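Side-chain contacts in DNA topoisomerase 2-associated protein PAT1 (Saccharomyces cerevisiae, PDB 5LMG), which activates mRNA decapping and represses translation, its C-terminal domain binding the decapping enzyme Dcp2 and the exonuclease Xrn1 directly: residues 48-51 against 52-56; 134-137 against 138-141; 157-160 against 161-164. The protein carries 2 engineered substitutions. One frame throughout, in Å; residues are numbered along the deposited sequence.

How the contacts relate
All three contacts are local, made between residues three or four apart along one helix or at its start. Contact 1, in helix 48-70, is peripheral, its centre about 27 Å from the centre of the chain, with K48, K49 and E53 exposed. Contacts 2 and 3 have their centres about 12 and 9 Å from it. No touching residue of contact 2 is exposed; contact 3 is the most central, yet D158 and M162 are exposed. Their helices, 136-141 and 151-174, touch, while contact 1 touches neither. In contacts 1 and 3 a phenylalanine lies under an aliphatic side chain four residues on. Contact 2 is marked by a serine hydroxyl and backbone N-H that both bond to one carbonyl oxygen.

Contact 1 of 3, residues 48-51 against 52-56; sequences KKFI and LELIE
The first turns of helix 48-70 hold this contact, in which F50 lies against L54 one turn further on. L54 CG sits over one face of the F50 ring, 4.2 Å from the centroid and 16° off the ring normal. This is a CH-pi contact, offset toward the rim of the ring. L54 CD1 reaches the far end of the ring, 3.7 Å from F50 CZ, while CD2 lies near CE1. With F50 CG anti to the backbone N (chi1 168°) the phenyl stands out from the helix, and L54 leans back over its face.

The spacing is that of an amphipathic alpha helix. I51, L54 and I55 are buried, and K48, K49 and E53 are exposed. I51 CG2 meets I55 CD1 at 4.2 Å, the two side chains crossing at a slant. The buried side faces helix 95-99: I51 and I55 pack on M99, and L54 on P95. F102 covers I51 and L52.

At the exposed edge K48 and L52 run side by side and point the same way. The extended lysine chain lays its CG 3.9 Å from L52 CD1. Beneath the side chains run the i to i+4 backbone bonds. L52 N donates to K48 O at 3.0 Å, nearly straight at 165°, and I55 N donates to I51 O at 3.0 Å.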
# COMPACT_ATOMS: atom_id res chain seq x y z
N LYS A 48 1.31 -17.21 -22.11
CA LYS A 48 1.87 -15.90 -22.47
C LYS A 48 1.32 -15.33 -23.78
O LYS A 48 0.94 -14.16 -23.81
CB LYS A 48 3.40 -15.94 -22.49
CG LYS A 48 4.06 -14.56 -22.53
CD LYS A 48 5.57 -14.65 -22.55
CE LYS A 48 6.20 -13.28 -22.54
NZ LYS A 48 7.68 -13.37 -22.44
N LYS A 49 1.27 -16.15 -24.85
CA LYS A 49 0.78 -15.72 -26.17
C LYS A 49 -0.72 -15.39 -26.17
O LYS A 49 -1.15 -14.49 -26.90
CB LYS A 49 1.14 -16.73 -27.27
CG LYS A 49 2.60 -16.64 -27.70
CD LYS A 49 2.97 -17.67 -28.75
CE LYS A 49 4.47 -17.70 -28.97
NZ LYS A 49 4.85 -18.68 -30.03
N PHE A 50 -1.50 -16.09 -25.33
CA PHE A 50 -2.94 -15.87 -25.20
C PHE A 50 -3.23 -14.55 -24.46
O PHE A 50 -4.09 -13.78 -24.91
CB PHE A 50 -3.62 -17.08 -24.50
CG PHE A 50 -5.04 -16.85 -24.05
CD1 PHE A 50 -6.08 -16.73 -24.97
CD2 PHE A 50 -5.35 -16.77 -22.70
CE1 PHE A 50 -7.39 -16.51 -24.55
CE2 PHE A 50 -6.67 -16.55 -22.27
CZ PHE A 50 -7.68 -16.43 -23.20
N ILE A 51 -2.51 -14.28 -23.36
CA ILE A 51 -2.65 -13.05 -22.56
C ILE A 51 -2.19 -11.82 -23.38
O ILE A 51 -2.92 -10.81 -23.42
CB ILE A 51 -1.98 -13.19 -21.15
CG1 ILE A 51 -2.64 -14.33 -20.30
CG2 ILE A 51 -1.95 -11.87 -20.39
CD1 ILE A 51 -4.19 -14.24 -19.98
N LEU A 52 -1.04 -11.93 -24.08
CA LEU A 52 -0.52 -10.85 -24.94
C LEU A 52 -1.49 -10.53 -26.07
O LEU A 52 -1.64 -9.36 -26.43
CB LEU A 52 0.89 -11.16 -25.48
CG LEU A 52 2.03 -11.14 -24.45
CD1 LEU A 52 3.31 -11.65 -25.05
CD2 LEU A 52 2.23 -9.75 -23.86
N GLU A 53 -2.22 -11.56 -26.58
CA GLU A 53 -3.25 -11.41 -27.61
C GLU A 53 -4.46 -10.68 -27.01
O GLU A 53 -5.02 -9.80 -27.68
CB GLU A 53 -3.67 -12.78 -28.17
CG GLU A 53 -4.58 -12.70 -29.39
CD GLU A 53 -5.32 -13.98 -29.75
OE1 GLU A 53 -6.03 -14.52 -28.87
OE2 GLU A 53 -5.24 -14.40 -30.92
N LEU A 54 -4.85 -11.03 -25.76
CA LEU A 54 -5.97 -10.38 -25.07
C LEU A 54 -5.72 -8.89 -24.86
O LEU A 54 -6.63 -8.10 -25.06
CB LEU A 54 -6.30 -11.06 -23.73
CG LEU A 54 -6.93 -12.47 -23.76
CD1 LEU A 54 -7.44 -12.85 -22.38
CD2 LEU A 54 -8.07 -12.58 -24.80
N ILE A 55 -4.47 -8.52 -24.48
CA ILE A 55 -4.04 -7.13 -24.27
C ILE A 55 -4.20 -6.34 -25.58
O ILE A 55 -4.78 -5.26 -25.56
CB ILE A 55 -2.61 -7.03 -23.64
CG1 ILE A 55 -2.60 -7.63 -22.21
CG2 ILE A 55 -2.11 -5.57 -23.60
CD1 ILE A 55 -1.22 -7.95 -21.62
N GLU A 56 -3.73 -6.92 -26.72
CA GLU A 56 -3.82 -6.30 -28.07
C GLU A 56 -5.27 -6.03 -28.45
O GLU A 56 -5.57 -4.94 -28.95
CB GLU A 56 -3.12 -7.15 -29.15
CG GLU A 56 -1.61 -7.32 -29.00
CD GLU A 56 -0.82 -6.09 -28.58
OE1 GLU A 56 -0.88 -5.06 -29.29
OE2 GLU A 56 -0.14 -6.17 -27.52

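Contact 2 of 3, residues 134-137 against 138-141; sequences HLQI and IILS
S141 has its OG between the backbone N and the carbonyl carbon (chi1 60°), and this turns the hydroxyl back onto I137 O. The contact spans the short helix 136-141, with L135 at the N-cap position. OG donates to I137 O over 2.7 Å, and the donor is tilted 17° from the carbonyl plane. S141 N bonds to the same oxygen at 3.0 Å, but from above that plane. One carbonyl is thus gripped twice by one residue. S141 OG also hydrogen-bonds S200 OG, which ties this helix to the loop before helix 201-216.

At the start of the helix L135 O takes the N-H of I138 at 3.0 Å and, weakly, that of I139. The I138 bond joins residues three apart and comes from well above the carbonyl plane. L140 N to Q136 O is the more regular i to i+4 bond, in the carbonyl plane.

The apolar side chains pack on several neighbours: L135 and I137 on F160 of helix 151-174, I138 on F196 and L197 of helix 194-197 and on I202 of helix 201-216. Within the turn, L135 CB rests 4.0 Å from I138 CG1. On another side, Q136 crosses I139 at a slant. Its chain is bent at chi2, and the amide oxygen OE1 ends in van der Waals contact with the methyl CG2 of I139, 4.0 Å away.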
# COMPACT_ATOMS: atom_id res chain seq x y z
N HIS A 134 -2.61 -14.15 -6.14
CA HIS A 134 -2.26 -14.65 -7.47
C HIS A 134 -1.76 -13.51 -8.39
O HIS A 134 -1.37 -13.76 -9.53
CB HIS A 134 -3.47 -15.35 -8.13
CG HIS A 134 -3.97 -16.57 -7.41
ND1 HIS A 134 -3.42 -16.99 -6.20
CD2 HIS A 134 -4.96 -17.43 -7.75
CE1 HIS A 134 -4.10 -18.07 -5.85
NE2 HIS A 134 -5.03 -18.38 -6.76
N LEU A 135 -1.79 -12.27 -7.88
CA LEU A 135 -1.36 -11.10 -8.64
C LEU A 135 0.17 -11.06 -8.60
O LEU A 135 0.77 -11.09 -7.51
CB LEU A 135 -2.00 -9.83 -8.05
CG LEU A 135 -2.09 -8.57 -8.91
CD1 LEU A 135 -2.82 -8.82 -10.22
CD2 LEU A 135 -2.78 -7.47 -8.15
N GLN A 136 0.79 -11.14 -9.78
CA GLN A 136 2.25 -11.17 -9.94
C GLN A 136 2.96 -10.02 -9.23
O GLN A 136 4.01 -10.26 -8.63
CB GLN A 136 2.65 -11.25 -11.42
CG GLN A 136 3.93 -12.05 -11.68
CD GLN A 136 3.93 -13.46 -11.10
OE1 GLN A 136 4.84 -13.83 -10.35
NE2 GLN A 136 2.92 -14.26 -11.41
N ILE A 137 2.36 -8.81 -9.24
CA ILE A 137 2.91 -7.62 -8.60
C ILE A 137 3.03 -7.77 -7.07
O ILE A 137 3.93 -7.17 -6.47
CB ILE A 137 2.17 -6.31 -9.01
CG1 ILE A 137 3.16 -5.13 -9.08
CG2 ILE A 137 0.93 -6.01 -8.16
CD1 ILE A 137 4.14 -5.22 -10.25
N ILE A 138 2.15 -8.59 -6.46
CA ILE A 138 2.18 -8.89 -5.02
C ILE A 138 3.38 -9.79 -4.75
O ILE A 138 4.16 -9.51 -3.84
CB ILE A 138 0.83 -9.51 -4.56
CG1 ILE A 138 -0.33 -8.47 -4.66
CG2 ILE A 138 0.93 -10.16 -3.17
CD1 ILE A 138 -0.33 -7.24 -3.66
N ILE A 139 3.56 -10.84 -5.57
CA ILE A 139 4.68 -11.79 -5.45
C ILE A 139 6.02 -11.04 -5.64
O ILE A 139 6.93 -11.25 -4.84
CB ILE A 139 4.47 -13.03 -6.38
CG1 ILE A 139 3.23 -13.84 -5.91
CG2 ILE A 139 5.72 -13.94 -6.43
CD1 ILE A 139 2.43 -14.52 -7.00
N LEU A 140 6.10 -10.10 -6.60
CA LEU A 140 7.29 -9.30 -6.87
C LEU A 140 7.62 -8.30 -5.77
O LEU A 140 8.80 -8.01 -5.57
CB LEU A 140 7.18 -8.56 -8.22
CG LEU A 140 7.27 -9.43 -9.48
CD1 LEU A 140 7.09 -8.59 -10.74
CD2 LEU A 140 8.58 -10.24 -9.52
N SER A 141 6.61 -7.71 -5.14
CA SER A 141 6.79 -6.70 -4.10
C SER A 141 6.87 -7.28 -2.67
O SER A 141 7.04 -6.51 -1.72
CB SER A 141 5.71 -5.61 -4.20
OG SER A 141 4.42 -6.18 -4.04

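Contact 3 of 3, residues 157-160 against 161-164; sequences VDLF and QMII
F160 lays one face of its ring under I164, one turn along helix 151-174. I164 CG1 stands almost directly above the ring centre, 3.5 Å from the centroid and 5° off the normal. It is a close, well-centred CH-pi contact. The branch CG2 sits further out over the rim, 3.6 Å from F160 CE1 and nearly as close to CZ. The F160 ring projects outward, CG anti to the backbone N (chi1 -166°), and I164 folds back across it. I164 N bonds to F160 O at 2.9 Å, but weakly, with an N-H...O angle of 130°.

On another side of the helix L159 and I163 lie side by side and point the same way. Their methyls L159 CD1 and I163 CD1 meet at 3.6 Å. The backbone bond from I163 N to L159 O joins the same two residues. M162 bends at chi3 and brings its CE within 4.3 Å of L159 CD1.

In this mostly alpha-helical C-terminal domain, helix 151-174 packs against helices 103-114, 136-141 and 201-216. F160 touches I106 of the first and I202 of the last. Replacing F160 with an alanine would probably open a gap beneath I164 and leave L135 and I137 without their aromatic partner. V157 and Q161 both touch I202 as well, and Q161 OE1 accepts a hydrogen bond from N205 ND2 of helix 201-216. The side chains of the F160 and L159 pairs meet purely through apolar groups, so their fit depends on shape and dispersion, while Q161 adds a polar link to helix 201-216.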
# COMPACT_ATOMS: atom_id res chain seq x y z
N VAL A 157 6.68 -2.51 -10.03
CA VAL A 157 6.01 -2.28 -8.75
C VAL A 157 5.61 -0.80 -8.65
O VAL A 157 4.45 -0.52 -8.35
CB VAL A 157 6.85 -2.79 -7.53
CG1 VAL A 157 6.21 -2.39 -6.20
CG2 VAL A 157 7.05 -4.31 -7.59
N ASP A 158 6.54 0.13 -8.96
CA ASP A 158 6.30 1.58 -8.94
C ASP A 158 5.19 1.98 -9.94
O ASP A 158 4.36 2.84 -9.62
CB ASP A 158 7.59 2.37 -9.21
CG ASP A 158 8.76 2.11 -8.26
OD1 ASP A 158 8.52 1.59 -7.14
OD2 ASP A 158 9.91 2.45 -8.63
N LEU A 159 5.17 1.33 -11.14
CA LEU A 159 4.14 1.56 -12.17
C LEU A 159 2.75 1.16 -11.66
O LEU A 159 1.82 1.96 -11.74
CB LEU A 159 4.46 0.85 -13.50
CG LEU A 159 3.45 1.09 -14.64
CD1 LEU A 159 3.61 2.49 -15.24
CD2 LEU A 159 3.56 0.02 -15.72
N PHE A 160 2.62 -0.09 -11.15
CA PHE A 160 1.38 -0.62 -10.59
C PHE A 160 0.88 0.29 -9.47
O PHE A 160 -0.30 0.63 -9.46
CB PHE A 160 1.58 -2.05 -10.07
CG PHE A 160 0.29 -2.79 -9.80
CD1 PHE A 160 -0.42 -2.56 -8.63
CD2 PHE A 160 -0.21 -3.71 -10.71
CE1 PHE A 160 -1.61 -3.26 -8.37
CE2 PHE A 160 -1.40 -4.39 -10.46
CZ PHE A 160 -2.09 -4.16 -9.28
N GLN A 161 1.79 0.73 -8.59
CA GLN A 161 1.51 1.64 -7.48
C GLN A 161 0.91 2.97 -7.96
O GLN A 161 -0.15 3.38 -7.47
CB GLN A 161 2.79 1.86 -6.64
CG GLN A 161 2.71 2.94 -5.55
CD GLN A 161 1.96 2.52 -4.30
OE1 GLN A 161 2.04 1.37 -3.84
NE2 GLN A 161 1.23 3.46 -3.70
N MET A 162 1.57 3.62 -8.93
CA MET A 162 1.19 4.92 -9.50
C MET A 162 -0.16 4.89 -10.24
O MET A 162 -0.98 5.79 -10.04
CB MET A 162 2.32 5.42 -10.41
CG MET A 162 2.10 6.80 -10.96
SD MET A 162 3.23 7.20 -12.32
CE MET A 162 2.47 6.32 -13.66
N ILE A 163 -0.39 3.88 -11.09
CA ILE A 163 -1.60 3.79 -11.91
C ILE A 163 -2.77 3.13 -11.18
O ILE A 163 -3.80 3.78 -11.01
CB ILE A 163 -1.28 3.13 -13.28
CG1 ILE A 163 -0.41 4.08 -14.14
CG2 ILE A 163 -2.57 2.70 -14.02
CD1 ILE A 163 0.13 3.51 -15.48
N ILE A 164 -2.63 1.84 -10.80
CA ILE A 164 -3.70 1.04 -10.19
C ILE A 164 -4.23 1.61 -8.86
O ILE A 164 -5.45 1.74 -8.71
CB ILE A 164 -3.29 -0.46 -10.06
CG1 ILE A 164 -2.70 -1.03 -11.39
CG2 ILE A 164 -4.43 -1.33 -9.51
CD1 ILE A 164 -3.59 -0.98 -12.71